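CooT (Carboxydothermus hydrogenoformans, PDB 6FAN) is a putative nickel chaperone that probably takes part in the maturation of carbon monoxide dehydrogenase. Local coordinates at residues F17-D22 with L33-Q39. Numbering follows the deposited sequence.
Sequences FLERVD and LENIFGQ
Two backbone hydrogen bonds set the register: D22 N donates to E34 O (2.8 Å, 151° at the hydrogen) and I36 N to R20 O (3.0 Å, 145°); D22 OD1 in turn accepts from V53 N of the second subunit. They flank V21 and N35, an antiparallel non-hydrogen-bonded pair with CA atoms 4.0 Å apart and diverging side chains. Beyond this bridge, residues 35-38 form a type I turn, with G38 N to N35 O at 3.0 Å; G38 (phi 92°, psi 2°) takes the positive-phi position at its end, and N35 N donates to Q39 O at 2.9 Å. N35, chi1 p, turns its OD1 into the loop to accept from F37 N (2.9 Å), an Asx turn, and from Q39 N (3.1 Å). Residues 17-22 turn a corner at E19 and R20, where R20 adopts positive phi/psi (60°/46°). The R20 side chain extends over the turn: I36 CD1 lies over one guanidinium face, 3.8 Å from R20 CZ, while R20 NH1 meets the F37 ring edge at F37 CZ (3.6 Å). Before the corner, L18 (t, p) packs CD2 on L33 CB at 3.8 Å and F17 CD2 meets L33 CD2 at 4.0 Å; beyond it, V21 CG2 also meets L33 CD2 at 4.0 Å. F17 and L18 face A6 in a classic beta bulge. The arrangement is the open end of the 13-27/30-35 beta hairpin, where a bulged, cornered strand meets a type I turn plus G1 bulge leading into strand 40-43 of CooT's antiparallel meander.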
ATOM      1  N   PHE E  17       3.622  -4.512 -13.386  1.00 39.48           N
ATOM      2  CA  PHE E  17       4.240  -3.198 -13.542  1.00 36.39           C
ATOM      3  C   PHE E  17       5.640  -3.158 -12.962  1.00 37.39           C
ATOM      4  O   PHE E  17       6.550  -2.581 -13.575  1.00 40.58           O
ATOM      5  CB  PHE E  17       3.361  -2.090 -12.955  1.00 38.32           C
ATOM      6  CG  PHE E  17       3.950  -0.710 -13.090  1.00 43.00           C
ATOM      7  CD1 PHE E  17       4.028  -0.080 -14.341  1.00 44.57           C
ATOM      8  CD2 PHE E  17       4.406  -0.032 -11.979  1.00 41.77           C
ATOM      9  CE1 PHE E  17       4.579   1.193 -14.472  1.00 44.59           C
ATOM     10  CE2 PHE E  17       4.929   1.271 -12.071  1.00 42.20           C
ATOM     11  CZ  PHE E  17       5.011   1.878 -13.323  1.00 51.03           C
ATOM     12  N   LEU E  18       5.832  -3.791 -11.804  1.00 36.39           N
ATOM     13  CA  LEU E  18       7.132  -3.810 -11.131  1.00 32.10           C
ATOM     14  C   LEU E  18       7.164  -4.941 -10.084  1.00 33.53           C
ATOM     15  O   LEU E  18       6.243  -5.077  -9.280  1.00 34.80           O
ATOM     16  CB  LEU E  18       7.444  -2.435 -10.485  1.00 34.67           C
ATOM     17  CG  LEU E  18       8.887  -2.241  -9.990  1.00 36.77           C
ATOM     18  CD1 LEU E  18       9.893  -2.361 -11.151  1.00 39.65           C
ATOM     19  CD2 LEU E  18       9.154  -0.975  -9.183  1.00 36.59           C
ATOM     20  N   GLU E  19       8.214  -5.732 -10.111  1.00 32.01           N
ATOM     21  CA  GLU E  19       8.340  -6.838  -9.206  1.00 36.00           C
ATOM     22  C   GLU E  19       9.181  -6.443  -8.031  1.00 39.10           C
ATOM     23  O   GLU E  19      10.002  -5.571  -8.098  1.00 36.99           O
ATOM     24  CB  GLU E  19       8.940  -8.093  -9.889  1.00 36.47           C
ATOM     25  CG  GLU E  19       8.117  -8.736 -11.009  1.00 38.77           C
ATOM     26  CD  GLU E  19       8.385 -10.230 -11.291  1.00 46.82           C
ATOM     27  OE1 GLU E  19       9.341 -10.568 -11.962  1.00 53.65           O
ATOM     28  OE2 GLU E  19       7.616 -11.091 -10.886  1.00 40.58           O
ATOM     29  N   ARG E  20       8.875  -7.043  -6.919  1.00 38.25           N
ATOM     30  CA  ARG E  20       9.682  -6.892  -5.671  1.00 34.71           C
ATOM     31  C   ARG E  20       9.754  -5.442  -5.206  1.00 34.34           C
ATOM     32  O   ARG E  20      10.827  -4.983  -4.792  1.00 33.99           O
ATOM     33  CB  ARG E  20      11.043  -7.561  -5.743  1.00 38.91           C
ATOM     34  CG  ARG E  20      10.901  -8.957  -6.380  1.00 46.36           C
ATOM     35  CD  ARG E  20      12.193  -9.608  -6.488  1.00 55.52           C
ATOM     36  NE  ARG E  20      12.555 -10.214  -5.221  1.00 61.53           N
ATOM     37  CZ  ARG E  20      13.591 -11.036  -5.057  1.00 67.15           C
ATOM     38  NH1 ARG E  20      14.342 -11.434  -6.102  1.00 53.89           N
ATOM     39  NH2 ARG E  20      13.882 -11.520  -3.851  1.00 71.04           N
ATOM     40  N   VAL E  21       8.607  -4.768  -5.205  1.00 31.32           N
ATOM     41  CA  VAL E  21       8.478  -3.407  -4.723  1.00 30.21           C
ATOM     42  C   VAL E  21       8.769  -3.369  -3.224  1.00 33.97           C
ATOM     43  O   VAL E  21       8.231  -4.188  -2.427  1.00 35.93           O
ATOM     44  CB  VAL E  21       7.020  -2.872  -4.929  1.00 29.12           C
ATOM     45  CG1 VAL E  21       6.869  -1.415  -4.412  1.00 32.77           C
ATOM     46  CG2 VAL E  21       6.700  -2.943  -6.442  1.00 31.54           C
ATOM     47  N   ASP E  22       9.651  -2.449  -2.845  1.00 30.08           N
ATOM     48  CA  ASP E  22       9.907  -2.191  -1.450  1.00 30.36           C
ATOM     49  C   ASP E  22       9.116  -0.950  -1.036  1.00 32.40           C
ATOM     50  O   ASP E  22       8.194  -1.054  -0.199  1.00 33.26           O
ATOM     51  CB  ASP E  22      11.407  -2.005  -1.196  1.00 29.08           C
ATOM     52  CG  ASP E  22      11.710  -1.637   0.252  1.00 34.53           C
ATOM     53  OD1 ASP E  22      10.870  -1.739   1.156  1.00 34.16           O
ATOM     54  OD2 ASP E  22      12.806  -1.170   0.514  1.00 34.92           O
ATOM     55  N   LEU E  33       7.451   4.076  -7.099  1.00 30.22           N
ATOM     56  CA  LEU E  33       7.755   2.712  -6.614  1.00 30.34           C
ATOM     57  C   LEU E  33       9.229   2.474  -6.700  1.00 35.59           C
ATOM     58  O   LEU E  33       9.852   2.857  -7.683  1.00 37.83           O
ATOM     59  CB  LEU E  33       6.997   1.674  -7.439  1.00 27.38           C
ATOM     60  CG  LEU E  33       5.531   1.411  -7.110  1.00 34.60           C
ATOM     61  CD1 LEU E  33       4.605   2.633  -7.293  1.00 37.28           C
ATOM     62  CD2 LEU E  33       5.039   0.305  -8.016  1.00 36.44           C
ATOM     63  N   GLU E  34       9.813   1.912  -5.637  1.00 28.43           N
ATOM     64  CA  GLU E  34      11.226   1.525  -5.687  1.00 28.99           C
ATOM     65  C   GLU E  34      11.299   0.055  -5.291  1.00 33.51           C
ATOM     66  O   GLU E  34      10.764  -0.341  -4.217  1.00 29.41           O
ATOM     67  CB  GLU E  34      12.049   2.379  -4.748  1.00 31.87           C
ATOM     68  CG  GLU E  34      13.533   2.014  -4.657  1.00 35.75           C
ATOM     69  CD  GLU E  34      14.301   2.877  -3.656  1.00 42.10           C
ATOM     70  OE1 GLU E  34      14.143   2.774  -2.429  1.00 50.02           O
ATOM     71  OE2 GLU E  34      15.038   3.755  -4.100  1.00 45.94           O
ATOM     72  N   ASN E  35      11.938  -0.749  -6.161  1.00 34.14           N
ATOM     73  CA  ASN E  35      12.072  -2.171  -5.836  1.00 40.72           C
ATOM     74  C   ASN E  35      13.344  -2.451  -5.036  1.00 44.32           C
ATOM     75  O   ASN E  35      14.155  -1.530  -4.809  1.00 43.52           O
ATOM     76  CB  ASN E  35      11.895  -3.087  -7.054  1.00 35.79           C
ATOM     77  CG  ASN E  35      13.146  -3.134  -8.005  1.00 41.66           C
ATOM     78  OD1 ASN E  35      14.276  -2.688  -7.700  1.00 36.83           O
ATOM     79  ND2 ASN E  35      12.919  -3.699  -9.166  1.00 45.70           N
ATOM     80  N   ILE E  36      13.510  -3.705  -4.597  1.00 44.27           N
ATOM     81  CA  ILE E  36      14.663  -4.038  -3.744  1.00 47.10           C
ATOM     82  C   ILE E  36      16.056  -3.883  -4.440  1.00 43.17           C
ATOM     83  O   ILE E  36      17.064  -3.831  -3.769  1.00 49.50           O
ATOM     84  CB  ILE E  36      14.549  -5.451  -3.108  1.00 41.29           C
ATOM     85  CG1 ILE E  36      14.611  -6.563  -4.178  1.00 45.88           C
ATOM     86  CG2 ILE E  36      13.332  -5.534  -2.212  1.00 42.21           C
ATOM     87  CD1 ILE E  36      15.008  -7.902  -3.533  1.00 49.63           C
ATOM     88  N   PHE E  37      16.068  -3.815  -5.775  1.00 41.14           N
ATOM     89  CA  PHE E  37      17.320  -3.617  -6.543  1.00 54.33           C
ATOM     90  C   PHE E  37      17.618  -2.141  -6.796  1.00 59.49           C
ATOM     91  O   PHE E  37      18.657  -1.816  -7.384  1.00 75.78           O
ATOM     92  CB  PHE E  37      17.291  -4.415  -7.874  1.00 53.24           C
ATOM     93  CG  PHE E  37      16.896  -5.863  -7.702  1.00 48.58           C
ATOM     94  CD1 PHE E  37      17.703  -6.780  -6.949  1.00 50.50           C
ATOM     95  CD2 PHE E  37      15.670  -6.290  -8.175  1.00 53.34           C
ATOM     96  CE1 PHE E  37      17.279  -8.065  -6.737  1.00 50.69           C
ATOM     97  CE2 PHE E  37      15.277  -7.634  -8.022  1.00 55.54           C
ATOM     98  CZ  PHE E  37      16.092  -8.524  -7.316  1.00 51.10           C
ATOM     99  N   GLY E  38      16.714  -1.264  -6.351  1.00 50.80           N
ATOM    100  CA  GLY E  38      16.892   0.200  -6.434  1.00 49.02           C
ATOM    101  C   GLY E  38      16.304   0.786  -7.707  1.00 47.24           C
ATOM    102  O   GLY E  38      16.396   1.982  -7.925  1.00 44.62           O
ATOM    103  N   GLN E  39      15.684  -0.050  -8.540  1.00 44.51           N
ATOM    104  CA  GLN E  39      14.987   0.431  -9.713  1.00 46.45           C
ATOM    105  C   GLN E  39      13.725   1.193  -9.336  1.00 42.28           C
ATOM    106  O   GLN E  39      12.942   0.746  -8.475  1.00 43.16           O
ATOM    107  CB  GLN E  39      14.687  -0.740 -10.666  1.00 54.71           C
ATOM    108  CG  GLN E  39      14.104  -0.288 -12.006  1.00 59.35           C
ATOM    109  CD  GLN E  39      13.534  -1.401 -12.902  1.00 69.94           C
ATOM    110  OE1 GLN E  39      13.871  -2.603 -12.760  1.00 73.66           O
ATOM    111  NE2 GLN E  39      12.629  -1.000 -13.835  1.00 58.11           N
TER